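Local coordinates for protein farnesyltransferase, putative (Trypanosoma cruzi, PDB 3WCA) that probably catalyses the magnesium-dependent condensation of two farnesyl diphosphate molecules into squalene, the first step from farnesyl diphosphate toward lanosterol, at residues M74-E79 with S100-G105; E84-H89 with G142-L147; E90-T95 with E112-V117; R119-L124 with V131-C136; A155-Y160 with T203-D208. The protein carries 1 engineered substitution. All coordinates share one frame; numbering follows the deposited sequence.

Contact 1 (M74-E79 with S100-G105); sequences MSIPVE and SGVGVG. Engineered in segment 74-79: Glu-79 (natural residue Asp).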
# COMPACT_ATOMS: atom_id res chain seq x y z
N MET A 74 11.81 -7.27 -14.50
CA MET A 74 11.50 -7.20 -15.92
C MET A 74 12.55 -7.84 -16.83
O MET A 74 12.37 -7.89 -18.05
CB MET A 74 11.28 -5.74 -16.34
CG MET A 74 10.17 -5.04 -15.56
SD MET A 74 8.55 -5.83 -15.78
CE MET A 74 8.43 -6.76 -14.31
N SER A 75 13.64 -8.32 -16.25
CA SER A 75 14.67 -8.96 -17.06
C SER A 75 14.39 -10.45 -17.24
O SER A 75 15.03 -11.11 -18.06
CB SER A 75 16.06 -8.75 -16.43
OG SER A 75 16.20 -9.47 -15.22
N ILE A 76 13.43 -10.98 -16.48
CA ILE A 76 13.08 -12.39 -16.59
C ILE A 76 11.74 -12.56 -17.31
O ILE A 76 10.81 -11.77 -17.12
CB ILE A 76 12.99 -13.08 -15.20
CG1 ILE A 76 12.00 -12.35 -14.30
CG2 ILE A 76 14.37 -13.12 -14.55
CD1 ILE A 76 11.82 -13.00 -12.95
N PRO A 77 11.64 -13.60 -18.15
CA PRO A 77 10.47 -13.96 -18.96
C PRO A 77 9.15 -14.04 -18.20
O PRO A 77 9.11 -14.53 -17.07
CB PRO A 77 10.86 -15.31 -19.56
CG PRO A 77 12.35 -15.25 -19.61
CD PRO A 77 12.67 -14.64 -18.27
N VAL A 78 8.08 -13.58 -18.84
CA VAL A 78 6.76 -13.62 -18.24
C VAL A 78 6.26 -15.05 -18.01
O VAL A 78 5.65 -15.34 -16.98
CB VAL A 78 5.73 -12.87 -19.10
CG1 VAL A 78 4.34 -12.96 -18.47
CG2 VAL A 78 6.15 -11.42 -19.26
N GLU A 79 6.52 -15.95 -18.96
CA GLU A 79 6.07 -17.32 -18.78
C GLU A 79 6.74 -17.89 -17.52
O GLU A 79 6.20 -18.77 -16.86
CB GLU A 79 6.37 -18.19 -20.03
CG GLU A 79 7.80 -18.72 -20.19
CD GLU A 79 8.68 -17.85 -21.07
OE1 GLU A 79 8.15 -16.90 -21.70
OE2 GLU A 79 9.89 -18.11 -21.15
N SER A 100 17.27 -18.57 -7.16
CA SER A 100 18.58 -17.96 -7.38
C SER A 100 18.80 -16.79 -8.32
O SER A 100 19.62 -15.92 -8.02
CB SER A 100 19.59 -19.05 -7.74
OG SER A 100 19.78 -19.95 -6.66
N GLY A 101 18.11 -16.73 -9.46
CA GLY A 101 18.36 -15.63 -10.37
C GLY A 101 17.28 -14.58 -10.56
O GLY A 101 16.94 -14.21 -11.68
N VAL A 102 16.74 -14.07 -9.45
CA VAL A 102 15.68 -13.09 -9.56
C VAL A 102 15.83 -11.94 -8.56
O VAL A 102 16.19 -12.15 -7.41
CB VAL A 102 14.32 -13.77 -9.35
CG1 VAL A 102 13.19 -12.78 -9.57
CG2 VAL A 102 14.19 -14.97 -10.28
N GLY A 103 15.56 -10.73 -9.04
CA GLY A 103 15.63 -9.56 -8.19
C GLY A 103 16.97 -8.84 -8.12
O GLY A 103 18.00 -9.35 -8.57
N VAL A 104 16.94 -7.65 -7.53
CA VAL A 104 18.13 -6.83 -7.36
C VAL A 104 18.38 -6.58 -5.87
O VAL A 104 17.45 -6.54 -5.07
CB VAL A 104 17.96 -5.46 -8.07
CG1 VAL A 104 16.78 -4.69 -7.48
CG2 VAL A 104 19.24 -4.64 -7.94
N GLY A 105 19.65 -6.41 -5.51
CA GLY A 105 20.01 -6.14 -4.12
C GLY A 105 19.49 -7.14 -3.11
O GLY A 105 19.45 -8.34 -3.37
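Ile-76 and Val-102 meet through methyl groups, and their side chains cross at about a right angle. The CD1 tip of Ile-76 lies 3.7 Å from CG1 of Val-102 and 4.1 Å from its CG2, so it faces the fork of the valine. The second branch of the isoleucine does less: Ile-76 CG2 comes within 4.0 Å of Gly-101 O, a van der Waals approach to a carbonyl. With chi1 at 56°, CG1 of Ile-76 is wedged between its own backbone N and carbonyl carbon, and an extended chi2 carries CD1 onward to the valine. No hydrogen bond links the two segments, which bury 98 Å² in all. In the second shell Asp-73 bridges them: its OD1 bonds the side chain of Ser-75 and its OD2 the backbone N of Gly-103. The contact thus joins the turn after helix 51-72, just past magnesium ligand Asp-72, to the loop leading into helix 105-112, while Lys-81 of helix 78-84 packs against Ile-76.

Contact 2 (E84-H89 with G142-L147); sequences ELPKFH and GMCDFL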
# COMPACT_ATOMS: atom_id res chain seq x y z
N GLU A 84 5.94 -19.84 -12.01
CA GLU A 84 6.35 -19.86 -10.61
C GLU A 84 5.39 -19.25 -9.58
O GLU A 84 5.17 -19.83 -8.51
CB GLU A 84 7.72 -19.18 -10.48
CG GLU A 84 8.86 -19.85 -11.25
CD GLU A 84 9.22 -21.23 -10.72
OE1 GLU A 84 9.16 -21.45 -9.49
OE2 GLU A 84 9.59 -22.11 -11.54
N LEU A 85 4.81 -18.10 -9.89
CA LEU A 85 3.91 -17.41 -8.97
C LEU A 85 2.75 -18.21 -8.35
O LEU A 85 2.67 -18.32 -7.13
CB LEU A 85 3.36 -16.14 -9.63
CG LEU A 85 4.40 -15.03 -9.84
CD1 LEU A 85 3.78 -13.86 -10.57
CD2 LEU A 85 4.96 -14.58 -8.48
N PRO A 86 1.86 -18.78 -9.18
CA PRO A 86 0.71 -19.55 -8.68
C PRO A 86 1.00 -20.61 -7.63
O PRO A 86 0.13 -20.94 -6.83
CB PRO A 86 0.13 -20.16 -9.96
CG PRO A 86 0.43 -19.10 -10.98
CD PRO A 86 1.87 -18.77 -10.65
N LYS A 87 2.21 -21.15 -7.62
CA LYS A 87 2.54 -22.15 -6.62
C LYS A 87 3.52 -21.62 -5.59
O LYS A 87 4.17 -22.38 -4.87
CB LYS A 87 3.10 -23.42 -7.30
CG LYS A 87 4.26 -23.19 -8.26
CD LYS A 87 4.83 -24.54 -8.72
CE LYS A 87 6.10 -24.37 -9.54
NZ LYS A 87 5.84 -23.91 -10.93
N PHE A 88 3.60 -20.30 -5.49
CA PHE A 88 4.51 -19.70 -4.53
C PHE A 88 4.08 -20.06 -3.13
O PHE A 88 4.92 -20.38 -2.29
CB PHE A 88 4.53 -18.18 -4.67
CG PHE A 88 5.81 -17.56 -4.21
CD1 PHE A 88 6.92 -17.55 -5.04
CD2 PHE A 88 5.91 -17.00 -2.94
CE1 PHE A 88 8.12 -16.98 -4.62
CE2 PHE A 88 7.10 -16.43 -2.51
CZ PHE A 88 8.21 -16.42 -3.36
N HIS A 89 2.78 -20.02 -2.87
CA HIS A 89 2.26 -20.35 -1.55
C HIS A 89 2.58 -21.79 -1.13
O HIS A 89 2.70 -22.08 0.06
CB HIS A 89 0.74 -20.14 -1.51
CG HIS A 89 -0.04 -21.20 -2.21
ND1 HIS A 89 0.10 -21.47 -3.55
CD2 HIS A 89 -0.99 -22.06 -1.75
CE1 HIS A 89 -0.72 -22.45 -3.90
NE2 HIS A 89 -1.39 -22.82 -2.82
N GLY A 142 -3.55 -12.85 -8.80
CA GLY A 142 -3.98 -11.54 -9.23
C GLY A 142 -2.85 -10.88 -10.01
O GLY A 142 -3.06 -10.26 -11.05
N MET A 143 -1.63 -11.02 -9.50
CA MET A 143 -0.49 -10.44 -10.18
C MET A 143 -0.37 -11.07 -11.57
O MET A 143 -0.08 -10.37 -12.55
CB MET A 143 0.80 -10.69 -9.40
CG MET A 143 0.92 -9.96 -8.06
SD MET A 143 2.44 -10.46 -7.22
CE MET A 143 2.76 -9.02 -6.15
N CYS A 144 -0.58 -12.38 -11.65
CA CYS A 144 -0.49 -13.08 -12.92
C CYS A 144 -1.46 -12.48 -13.92
O CYS A 144 -1.12 -12.28 -15.08
CB CYS A 144 -0.78 -14.58 -12.75
SG CYS A 144 0.60 -15.53 -12.05
N ASP A 145 -2.67 -12.20 -13.46
CA ASP A 145 -3.69 -11.61 -14.32
C ASP A 145 -3.22 -10.30 -14.94
O ASP A 145 -3.39 -10.08 -16.14
CB ASP A 145 -4.99 -11.37 -13.53
CG ASP A 145 -6.10 -10.77 -14.39
OD1 ASP A 145 -6.14 -11.05 -15.61
OD2 ASP A 145 -6.94 -10.02 -13.84
N PHE A 146 -2.60 -9.44 -14.13
CA PHE A 146 -2.13 -8.15 -14.64
C PHE A 146 -0.72 -8.16 -15.21
O PHE A 146 -0.20 -7.12 -15.59
CB PHE A 146 -2.24 -7.07 -13.55
CG PHE A 146 -3.65 -6.59 -13.34
CD1 PHE A 146 -4.24 -5.72 -14.25
CD2 PHE A 146 -4.40 -7.05 -12.26
CE1 PHE A 146 -5.56 -5.32 -14.09
CE2 PHE A 146 -5.73 -6.66 -12.09
CZ PHE A 146 -6.31 -5.79 -13.02
N LEU A 147 -0.10 -9.33 -15.26
CA LEU A 147 1.23 -9.41 -15.85
C LEU A 147 1.01 -9.58 -17.35
O LEU A 147 1.89 -9.28 -18.16
CB LEU A 147 2.01 -10.61 -15.31
CG LEU A 147 2.99 -10.36 -14.16
CD1 LEU A 147 3.64 -11.68 -13.78
CD2 LEU A 147 4.05 -9.35 -14.58
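The sulfur of Cys-144 is the bump of this contact, and the hollow that takes it is formed by Leu-85 and Pro-86. Cys-144 SG sits 3.7 Å from Leu-85 CB and equally 3.7 Å from Pro-86 CG, with the ring carbon Pro-86 CD at 3.8 Å. A methyl completes the hollow, since Leu-85 CD1 lies 3.9 Å from the same Cys-144 SG; CB and CD1 of the leucine are both on one side of the sulfur, with the Pro-86 ring on another. The thiol reaches this place because SG stands beside its backbone N, anti to the carbonyl carbon (chi1 -77°). In the all-helical fold of the squalene/phytoene synthase family, the contact sets the chain leaving helix 78-84 against the C-terminal part of helix 126-147. Three residues beyond the cysteine, Leu-147 offers a second, smaller bump: its CD1 meets Leu-85 CD1 tip to tip at 3.9 Å. Beyond the pair, Val-70 of helix 51-72 packs on Leu-85 and Leu-82 of helix 78-84 on Cys-144. On the metal side, the side chain of Leu-147 is about 4 Å from that of the magnesium ligand Glu-71.

Contact 3 (E90-T95 with E112-V117); sequences EHLHDT and ERYTHV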
# COMPACT_ATOMS: atom_id res chain seq x y z
N GLU A 90 2.74 -22.69 -2.10
CA GLU A 90 3.05 -24.08 -1.78
C GLU A 90 4.43 -24.22 -1.15
O GLU A 90 4.65 -25.10 -0.33
CB GLU A 90 2.94 -24.96 -3.03
CG GLU A 90 1.50 -25.09 -3.54
CD GLU A 90 1.37 -25.90 -4.82
OE1 GLU A 90 0.26 -25.91 -5.40
OE2 GLU A 90 2.37 -26.52 -5.25
N HIS A 91 5.35 -23.33 -1.53
CA HIS A 91 6.71 -23.38 -0.99
C HIS A 91 6.80 -23.04 0.49
O HIS A 91 7.81 -23.31 1.14
CB HIS A 91 7.61 -22.45 -1.79
CG HIS A 91 7.55 -22.67 -3.27
ND1 HIS A 91 7.56 -23.93 -3.83
CD2 HIS A 91 7.50 -21.80 -4.30
CE1 HIS A 91 7.52 -23.82 -5.14
NE2 HIS A 91 7.48 -22.54 -5.46
N LEU A 92 5.74 -22.45 1.04
CA LEU A 92 5.72 -22.09 2.45
C LEU A 92 5.98 -23.29 3.36
O LEU A 92 6.46 -23.14 4.49
CB LEU A 92 4.37 -21.46 2.81
CG LEU A 92 4.23 -19.93 2.83
CD1 LEU A 92 5.34 -19.26 2.02
CD2 LEU A 92 2.86 -19.56 2.29
N HIS A 93 5.66 -24.48 2.86
CA HIS A 93 5.84 -25.71 3.63
C HIS A 93 7.05 -26.52 3.17
O HIS A 93 7.20 -27.68 3.53
CB HIS A 93 4.58 -26.57 3.52
CG HIS A 93 3.34 -25.90 4.01
ND1 HIS A 93 3.14 -25.56 5.33
CD2 HIS A 93 2.23 -25.49 3.35
CE1 HIS A 93 1.96 -24.97 5.46
NE2 HIS A 93 1.39 -24.92 4.27
N ASP A 94 7.92 -25.90 2.38
CA ASP A 94 9.11 -26.57 1.87
C ASP A 94 10.36 -25.81 2.30
O ASP A 94 10.89 -24.99 1.55
CB ASP A 94 9.04 -26.66 0.34
CG ASP A 94 10.22 -27.40 -0.26
OD1 ASP A 94 11.16 -27.72 0.50
OD2 ASP A 94 10.22 -27.65 -1.49
N THR A 95 10.83 -26.10 3.50
CA THR A 95 12.00 -25.43 4.08
C THR A 95 13.30 -25.51 3.28
O THR A 95 14.33 -25.02 3.73
CB THR A 95 12.28 -25.95 5.50
OG1 THR A 95 12.42 -27.37 5.47
CG2 THR A 95 11.15 -25.57 6.44
N GLU A 112 17.05 -16.03 -2.41
CA GLU A 112 18.12 -17.03 -2.34
C GLU A 112 18.21 -17.68 -0.97
O GLU A 112 18.46 -18.88 -0.86
CB GLU A 112 19.47 -16.40 -2.69
CG GLU A 112 19.51 -15.78 -4.08
CD GLU A 112 20.83 -15.12 -4.40
OE1 GLU A 112 21.37 -14.41 -3.52
OE2 GLU A 112 21.33 -15.30 -5.53
N ARG A 113 18.01 -16.89 0.08
CA ARG A 113 18.05 -17.42 1.43
C ARG A 113 16.63 -17.47 1.98
O ARG A 113 16.41 -17.27 3.18
CB ARG A 113 18.93 -16.53 2.32
CG ARG A 113 20.39 -16.51 1.89
CD ARG A 113 21.22 -15.59 2.79
NE ARG A 113 21.36 -16.10 4.16
CZ ARG A 113 21.81 -15.37 5.17
NH1 ARG A 113 22.17 -14.11 4.97
NH2 ARG A 113 21.92 -15.90 6.38
N TYR A 114 15.68 -17.74 1.10
CA TYR A 114 14.27 -17.81 1.45
C TYR A 114 13.97 -18.88 2.50
O TYR A 114 12.86 -18.96 3.02
CB TYR A 114 13.44 -18.07 0.20
CG TYR A 114 11.96 -17.79 0.36
CD1 TYR A 114 11.47 -16.48 0.43
CD2 TYR A 114 11.04 -18.84 0.41
CE1 TYR A 114 10.11 -16.23 0.55
CE2 TYR A 114 9.68 -18.59 0.53
CZ TYR A 114 9.22 -17.28 0.59
OH TYR A 114 7.87 -17.04 0.67
N THR A 115 14.97 -19.70 2.81
CA THR A 115 14.79 -20.76 3.79
C THR A 115 14.43 -20.21 5.17
O THR A 115 13.59 -20.77 5.87
CB THR A 115 16.06 -21.61 3.94
OG1 THR A 115 16.52 -22.02 2.65
CG2 THR A 115 15.78 -22.84 4.78
N HIS A 116 15.08 -19.12 5.56
CA HIS A 116 14.82 -18.53 6.87
C HIS A 116 13.37 -18.15 7.07
O HIS A 116 12.84 -18.26 8.17
CB HIS A 116 15.70 -17.31 7.10
CG HIS A 116 17.16 -17.62 7.13
ND1 HIS A 116 18.00 -17.35 6.07
CD2 HIS A 116 17.93 -18.20 8.08
CE1 HIS A 116 19.23 -17.75 6.37
NE2 HIS A 116 19.21 -18.27 7.58
N VAL A 117 12.73 -17.70 6.00
CA VAL A 117 11.33 -17.29 6.06
C VAL A 117 10.41 -18.48 6.24
O VAL A 117 9.49 -18.45 7.06
CB VAL A 117 10.91 -16.53 4.78
CG1 VAL A 117 9.52 -15.98 4.94
CG2 VAL A 117 11.90 -15.43 4.48
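Leu-92 and Tyr-114 cross obliquely, the leucine meeting the phenol at its oxygen: Leu-92 CD1 is 3.6 Å from Tyr-114 OH. In this all-helical squalene/phytoene synthase fold, the pair joins the irregular chain after helix 78-84 to the bend between helices 105-112 and 115-122. Tyr-114 starts off across the direction of the other segment, but its CG is anti to the backbone N (chi1 -165°), and the ring then carries the hydroxyl in toward Leu-92. One face of that ring is occupied from within its own segment by Val-117 CB, 4.3 Å above the plane and displaced toward the rim. Trp-97 meets the same tyrosine with its ring nearly perpendicular, at about 85°, and Val-63 of helix 51-72 touches both Tyr-114 and Leu-92. The backbones come nearest at Thr-95 and Thr-115, whose CA atoms are 5.4 Å apart; the details of that approach are doubtful in the model. No hydrogen bond spans the segments. The apolar setting of the phenol has a polar cost, because Tyr-114 OH is buried by the contact and has no hydrogen-bonding partner in the model.

Contact 4 (R119-L124 with V131-C136); sequences RAYSRL and VISGIC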
# COMPACT_ATOMS: atom_id res chain seq x y z
N ARG A 119 11.19 -21.39 7.44
CA ARG A 119 11.42 -22.01 8.75
C ARG A 119 10.62 -21.24 9.79
O ARG A 119 9.85 -21.82 10.54
CB ARG A 119 12.90 -21.96 9.14
CG ARG A 119 13.83 -22.71 8.23
CD ARG A 119 15.16 -22.90 8.93
NE ARG A 119 16.21 -23.32 8.02
CZ ARG A 119 17.28 -24.02 8.39
NH1 ARG A 119 17.44 -24.38 9.66
NH2 ARG A 119 18.20 -24.35 7.50
N ALA A 120 10.84 -19.93 9.83
CA ALA A 120 10.13 -19.07 10.76
C ALA A 120 8.64 -19.29 10.60
O ALA A 120 7.88 -19.30 11.57
CB ALA A 120 10.48 -17.62 10.48
N TYR A 121 8.22 -19.46 9.35
CA TYR A 121 6.82 -19.69 9.03
C TYR A 121 6.29 -20.95 9.71
O TYR A 121 5.21 -20.94 10.30
CB TYR A 121 6.66 -19.83 7.51
CG TYR A 121 5.27 -20.17 7.04
CD1 TYR A 121 4.34 -19.17 6.74
CD2 TYR A 121 4.87 -21.50 6.89
CE1 TYR A 121 3.06 -19.48 6.29
CE2 TYR A 121 3.59 -21.82 6.44
CZ TYR A 121 2.69 -20.81 6.14
OH TYR A 121 1.43 -21.12 5.69
N SER A 122 7.07 -22.03 9.63
CA SER A 122 6.67 -23.31 10.22
C SER A 122 6.51 -23.25 11.73
O SER A 122 5.87 -24.13 12.32
CB SER A 122 7.67 -24.41 9.86
OG SER A 122 8.91 -24.21 10.52
N ARG A 123 7.08 -22.23 12.37
CA ARG A 123 6.96 -22.10 13.81
C ARG A 123 5.84 -21.15 14.23
O ARG A 123 5.74 -20.78 15.39
CB ARG A 123 8.30 -21.64 14.42
CG ARG A 123 9.37 -22.74 14.40
CD ARG A 123 10.58 -22.40 15.28
NE ARG A 123 11.52 -21.47 14.66
CZ ARG A 123 12.33 -21.78 13.64
NH1 ARG A 123 12.32 -23.01 13.13
NH2 ARG A 123 13.16 -20.87 13.15
N LEU A 124 5.00 -20.77 13.27
CA LEU A 124 3.88 -19.88 13.57
C LEU A 124 2.63 -20.68 13.90
O LEU A 124 2.53 -21.85 13.56
CB LEU A 124 3.57 -18.96 12.39
CG LEU A 124 4.47 -17.76 12.08
CD1 LEU A 124 4.00 -17.12 10.78
CD2 LEU A 124 4.41 -16.75 13.22
N VAL A 131 -3.75 -17.85 7.05
CA VAL A 131 -4.10 -16.53 6.55
C VAL A 131 -3.05 -16.13 5.52
O VAL A 131 -3.38 -15.74 4.39
CB VAL A 131 -4.14 -15.50 7.71
CG1 VAL A 131 -4.23 -14.08 7.17
CG2 VAL A 131 -5.33 -15.80 8.62
N ILE A 132 -1.79 -16.29 5.91
CA ILE A 132 -0.65 -15.96 5.07
C ILE A 132 -0.62 -16.76 3.77
O ILE A 132 -0.42 -16.21 2.69
CB ILE A 132 0.67 -16.19 5.86
CG1 ILE A 132 0.67 -15.29 7.11
CG2 ILE A 132 1.88 -15.91 4.96
CD1 ILE A 132 1.96 -15.35 7.93
N SER A 133 -0.81 -18.07 3.89
CA SER A 133 -0.80 -18.93 2.71
C SER A 133 -1.96 -18.56 1.80
O SER A 133 -1.83 -18.54 0.58
CB SER A 133 -0.91 -20.40 3.15
OG SER A 133 -0.61 -21.26 2.07
N GLY A 134 -3.09 -18.25 2.42
CA GLY A 134 -4.29 -17.90 1.67
C GLY A 134 -4.19 -16.59 0.90
O GLY A 134 -4.65 -16.50 -0.24
N ILE A 135 -3.60 -15.58 1.53
CA ILE A 135 -3.44 -14.28 0.90
C ILE A 135 -2.36 -14.37 -0.16
O ILE A 135 -2.48 -13.78 -1.23
CB ILE A 135 -3.07 -13.18 1.93
CG1 ILE A 135 -4.18 -13.05 2.98
CG2 ILE A 135 -2.89 -11.84 1.22
CD1 ILE A 135 -5.53 -12.71 2.41
N CYS A 136 -1.29 -15.10 0.14
CA CYS A 136 -0.17 -15.28 -0.79
C CYS A 136 -0.62 -15.80 -2.16
O CYS A 136 -0.23 -15.28 -3.20
CB CYS A 136 0.85 -16.24 -0.21
SG CYS A 136 2.18 -16.60 -1.33
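The Tyr-121 ring presents its edge to Ile-132, with CG2 of the isoleucine near the ring plane, 4.0 Å from Tyr-121 CE1. The two side chains run past one another in opposite senses, and Ile-132 CB is 4.1 Å from the same Tyr-121 CE1. Another ring, that of His-93, meets Tyr-121 edge-to-face. At the far end of the phenol, Tyr-121 OH rests 3.5 Å from Ser-133 CB; its hydrogen bond goes to the carbonyl O of Gln-129, two residues ahead of segment 131-136. The other arm of Ile-132 serves a different partner: its CD1 lies 3.9 Å from Leu-124 CD1, the side chains crossing at about a right angle. Because CG1 and CG2 of Ile-132 diverge at CB (chi1 -60°), one residue can engage tyrosine and leucine together. This largely apolar contact closes the short connection from helix 115-122 to helix 126-147; Phe-60 of helix 51-72 packs against Ile-132, and Leu-92, in the loop between helices 78-84 and 105-112, against both Tyr-121 and Ser-133.

Contact 5 (A155-Y160 with T203-D208); sequences ADYDLY and TNIIRD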
# COMPACT_ATOMS: atom_id res chain seq x y z
N ALA A 155 -11.93 0.29 -12.93
CA ALA A 155 -12.25 -1.02 -12.36
C ALA A 155 -10.95 -1.81 -12.31
O ALA A 155 -10.67 -2.48 -11.32
CB ALA A 155 -13.28 -1.74 -13.24
N ASP A 156 -10.18 -1.74 -13.39
CA ASP A 156 -8.89 -2.43 -13.46
C ASP A 156 -7.99 -1.87 -12.35
O ASP A 156 -7.36 -2.62 -11.61
CB ASP A 156 -8.19 -2.17 -14.81
CG ASP A 156 -8.83 -2.92 -15.98
OD1 ASP A 156 -8.53 -2.54 -17.13
OD2 ASP A 156 -9.60 -3.89 -15.77
N TYR A 157 -7.91 -0.54 -12.27
CA TYR A 157 -7.09 0.16 -11.27
C TYR A 157 -7.44 -0.37 -9.87
O TYR A 157 -6.57 -0.84 -9.15
CB TYR A 157 -7.36 1.67 -11.38
CG TYR A 157 -6.57 2.59 -10.44
CD1 TYR A 157 -5.20 2.41 -10.21
CD2 TYR A 157 -7.19 3.71 -9.89
CE1 TYR A 157 -4.47 3.34 -9.45
CE2 TYR A 157 -6.47 4.64 -9.12
CZ TYR A 157 -5.11 4.45 -8.91
OH TYR A 157 -4.41 5.40 -8.19
N ASP A 158 -8.72 -0.29 -9.51
CA ASP A 158 -9.20 -0.78 -8.23
C ASP A 158 -8.91 -2.25 -7.97
O ASP A 158 -8.49 -2.62 -6.87
CB ASP A 158 -10.71 -0.54 -8.11
CG ASP A 158 -11.04 0.87 -7.72
OD1 ASP A 158 -10.22 1.77 -7.99
OD2 ASP A 158 -12.11 1.10 -7.13
N LEU A 159 -9.14 -3.10 -8.97
CA LEU A 159 -8.90 -4.52 -8.78
C LEU A 159 -7.42 -4.82 -8.59
O LEU A 159 -7.05 -5.64 -7.74
CB LEU A 159 -9.47 -5.34 -9.95
CG LEU A 159 -9.36 -6.87 -9.85
CD1 LEU A 159 -10.15 -7.37 -8.63
CD2 LEU A 159 -9.88 -7.52 -11.16
N TYR A 160 -6.56 -4.17 -9.37
CA TYR A 160 -5.13 -4.39 -9.23
C TYR A 160 -4.66 -3.94 -7.83
O TYR A 160 -3.81 -4.60 -7.22
CB TYR A 160 -4.33 -3.64 -10.30
CG TYR A 160 -2.83 -3.82 -10.16
CD1 TYR A 160 -2.21 -4.99 -10.58
CD2 TYR A 160 -2.05 -2.83 -9.55
CE1 TYR A 160 -0.83 -5.19 -10.39
CE2 TYR A 160 -0.68 -3.01 -9.35
CZ TYR A 160 -0.08 -4.19 -9.77
OH TYR A 160 1.27 -4.39 -9.56
N THR A 203 -2.06 6.35 -3.03
CA THR A 203 -1.26 7.53 -2.73
C THR A 203 0.16 7.29 -3.21
O THR A 203 0.80 8.19 -3.73
CB THR A 203 -1.27 7.84 -1.22
OG1 THR A 203 -2.62 8.06 -0.79
CG2 THR A 203 -0.48 9.11 -0.93
N ASN A 204 0.65 6.06 -3.09
CA ASN A 204 2.00 5.80 -3.56
C ASN A 204 2.05 5.83 -5.08
O ASN A 204 2.97 6.39 -5.65
CB ASN A 204 2.53 4.46 -3.04
CG ASN A 204 2.78 4.48 -1.53
OD1 ASN A 204 2.86 5.54 -0.91
ND2 ASN A 204 2.92 3.30 -0.95
N ILE A 205 1.06 5.24 -5.74
CA ILE A 205 1.03 5.23 -7.20
C ILE A 205 1.01 6.66 -7.74
O ILE A 205 1.66 6.98 -8.75
CB ILE A 205 -0.20 4.42 -7.73
CG1 ILE A 205 0.13 2.92 -7.70
CG2 ILE A 205 -0.56 4.85 -9.16
CD1 ILE A 205 -1.06 2.01 -8.02
N ILE A 206 0.27 7.53 -7.05
CA ILE A 206 0.18 8.93 -7.44
C ILE A 206 1.53 9.63 -7.23
O ILE A 206 2.02 10.31 -8.14
CB ILE A 206 -0.89 9.67 -6.63
CG1 ILE A 206 -2.28 9.17 -7.00
CG2 ILE A 206 -0.78 11.17 -6.86
CD1 ILE A 206 -3.41 9.76 -6.17
N ARG A 207 2.11 9.45 -6.05
CA ARG A 207 3.39 10.08 -5.71
C ARG A 207 4.54 9.61 -6.59
O ARG A 207 5.41 10.41 -6.94
CB ARG A 207 3.77 9.80 -4.24
CG ARG A 207 5.15 10.39 -3.82
CD ARG A 207 5.81 9.63 -2.65
NE ARG A 207 5.97 8.20 -2.95
CZ ARG A 207 6.11 7.25 -2.03
NH1 ARG A 207 6.12 7.57 -0.74
NH2 ARG A 207 6.21 5.96 -2.39
N ASP A 208 4.55 8.32 -6.93
CA ASP A 208 5.65 7.76 -7.72
C ASP A 208 5.49 7.78 -9.24
O ASP A 208 6.24 7.11 -9.95
CB ASP A 208 5.92 6.31 -7.28
CG ASP A 208 6.30 6.21 -5.81
OD1 ASP A 208 6.83 7.19 -5.26
OD2 ASP A 208 6.09 5.13 -5.20
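Both segments are helical where they meet, 155-160 within helix 154-179 and 203-207 at the end of helix 191-207, and their nearest CA atoms, Tyr-157 and Ile-205, stand 10.4 Å apart. Long side chains span that gap. Tyr-157 has CG anti to its N (chi1 -179°), and its ring extends past Ile-205, the two side chains pointing in opposite directions. Ile-205 CD1 lies at the ring edge, near its plane, 3.9 Å from Tyr-157 CE1, while the other branch, Ile-205 CG2, is 4.0 Å from Tyr-157 OH. Ile-206 reaches the phenol more loosely, and Met-253 of helix 243-258 packs on both Tyr-157 and Ile-206. Where the second helix ends, Arg-207 grips the carboxylate of Asp-208 side-on with two nitrogens. The bond from Arg-207 NH2 to Asp-208 OD2 is 2.9 Å long and nearly straight at 177°; Arg-207 NE reaches Asp-208 OD1 at 2.7 Å from above the carboxylate plane. Asn-204, on the same helix, touches the bound farnesyl thiodiphosphate. The chemistry is thus divided: the buried seam between the helices rests on van der Waals contacts without a hydrogen bond, while the ion pair links neighbours on one segment, whose charges probably offset each other.

In the fold
Contacts 2, 3 and 4 form a continuous patch: Phe-88 CE2 of contact 2 is 3.3 Å from Tyr-114 OH of contact 3, and Leu-92 CD2 of contact 3 is 3.7 Å from Ser-133 CA of contact 4. Contact 1 packs on contact 3, with Ser-100 O 3.1 Å from Glu-112 OE2. Contacts 3 and 4 share helix 115-122; contacts 2 and 4 share helix 126-147. Contact 2 also reaches contact 5, where Phe-146 meets Tyr-160 edge-to-face and Tyr-160 OH bonds magnesium ligand Glu-71. The metal lies about 8 Å from the Leu-147 side chain, 9 Å from that of Ile-205 and 12 Å from that of Val-102. The Ile-205 side chain is about 8 Å from the farnesyl thiodiphosphate, that of Ile-132 about 13 Å.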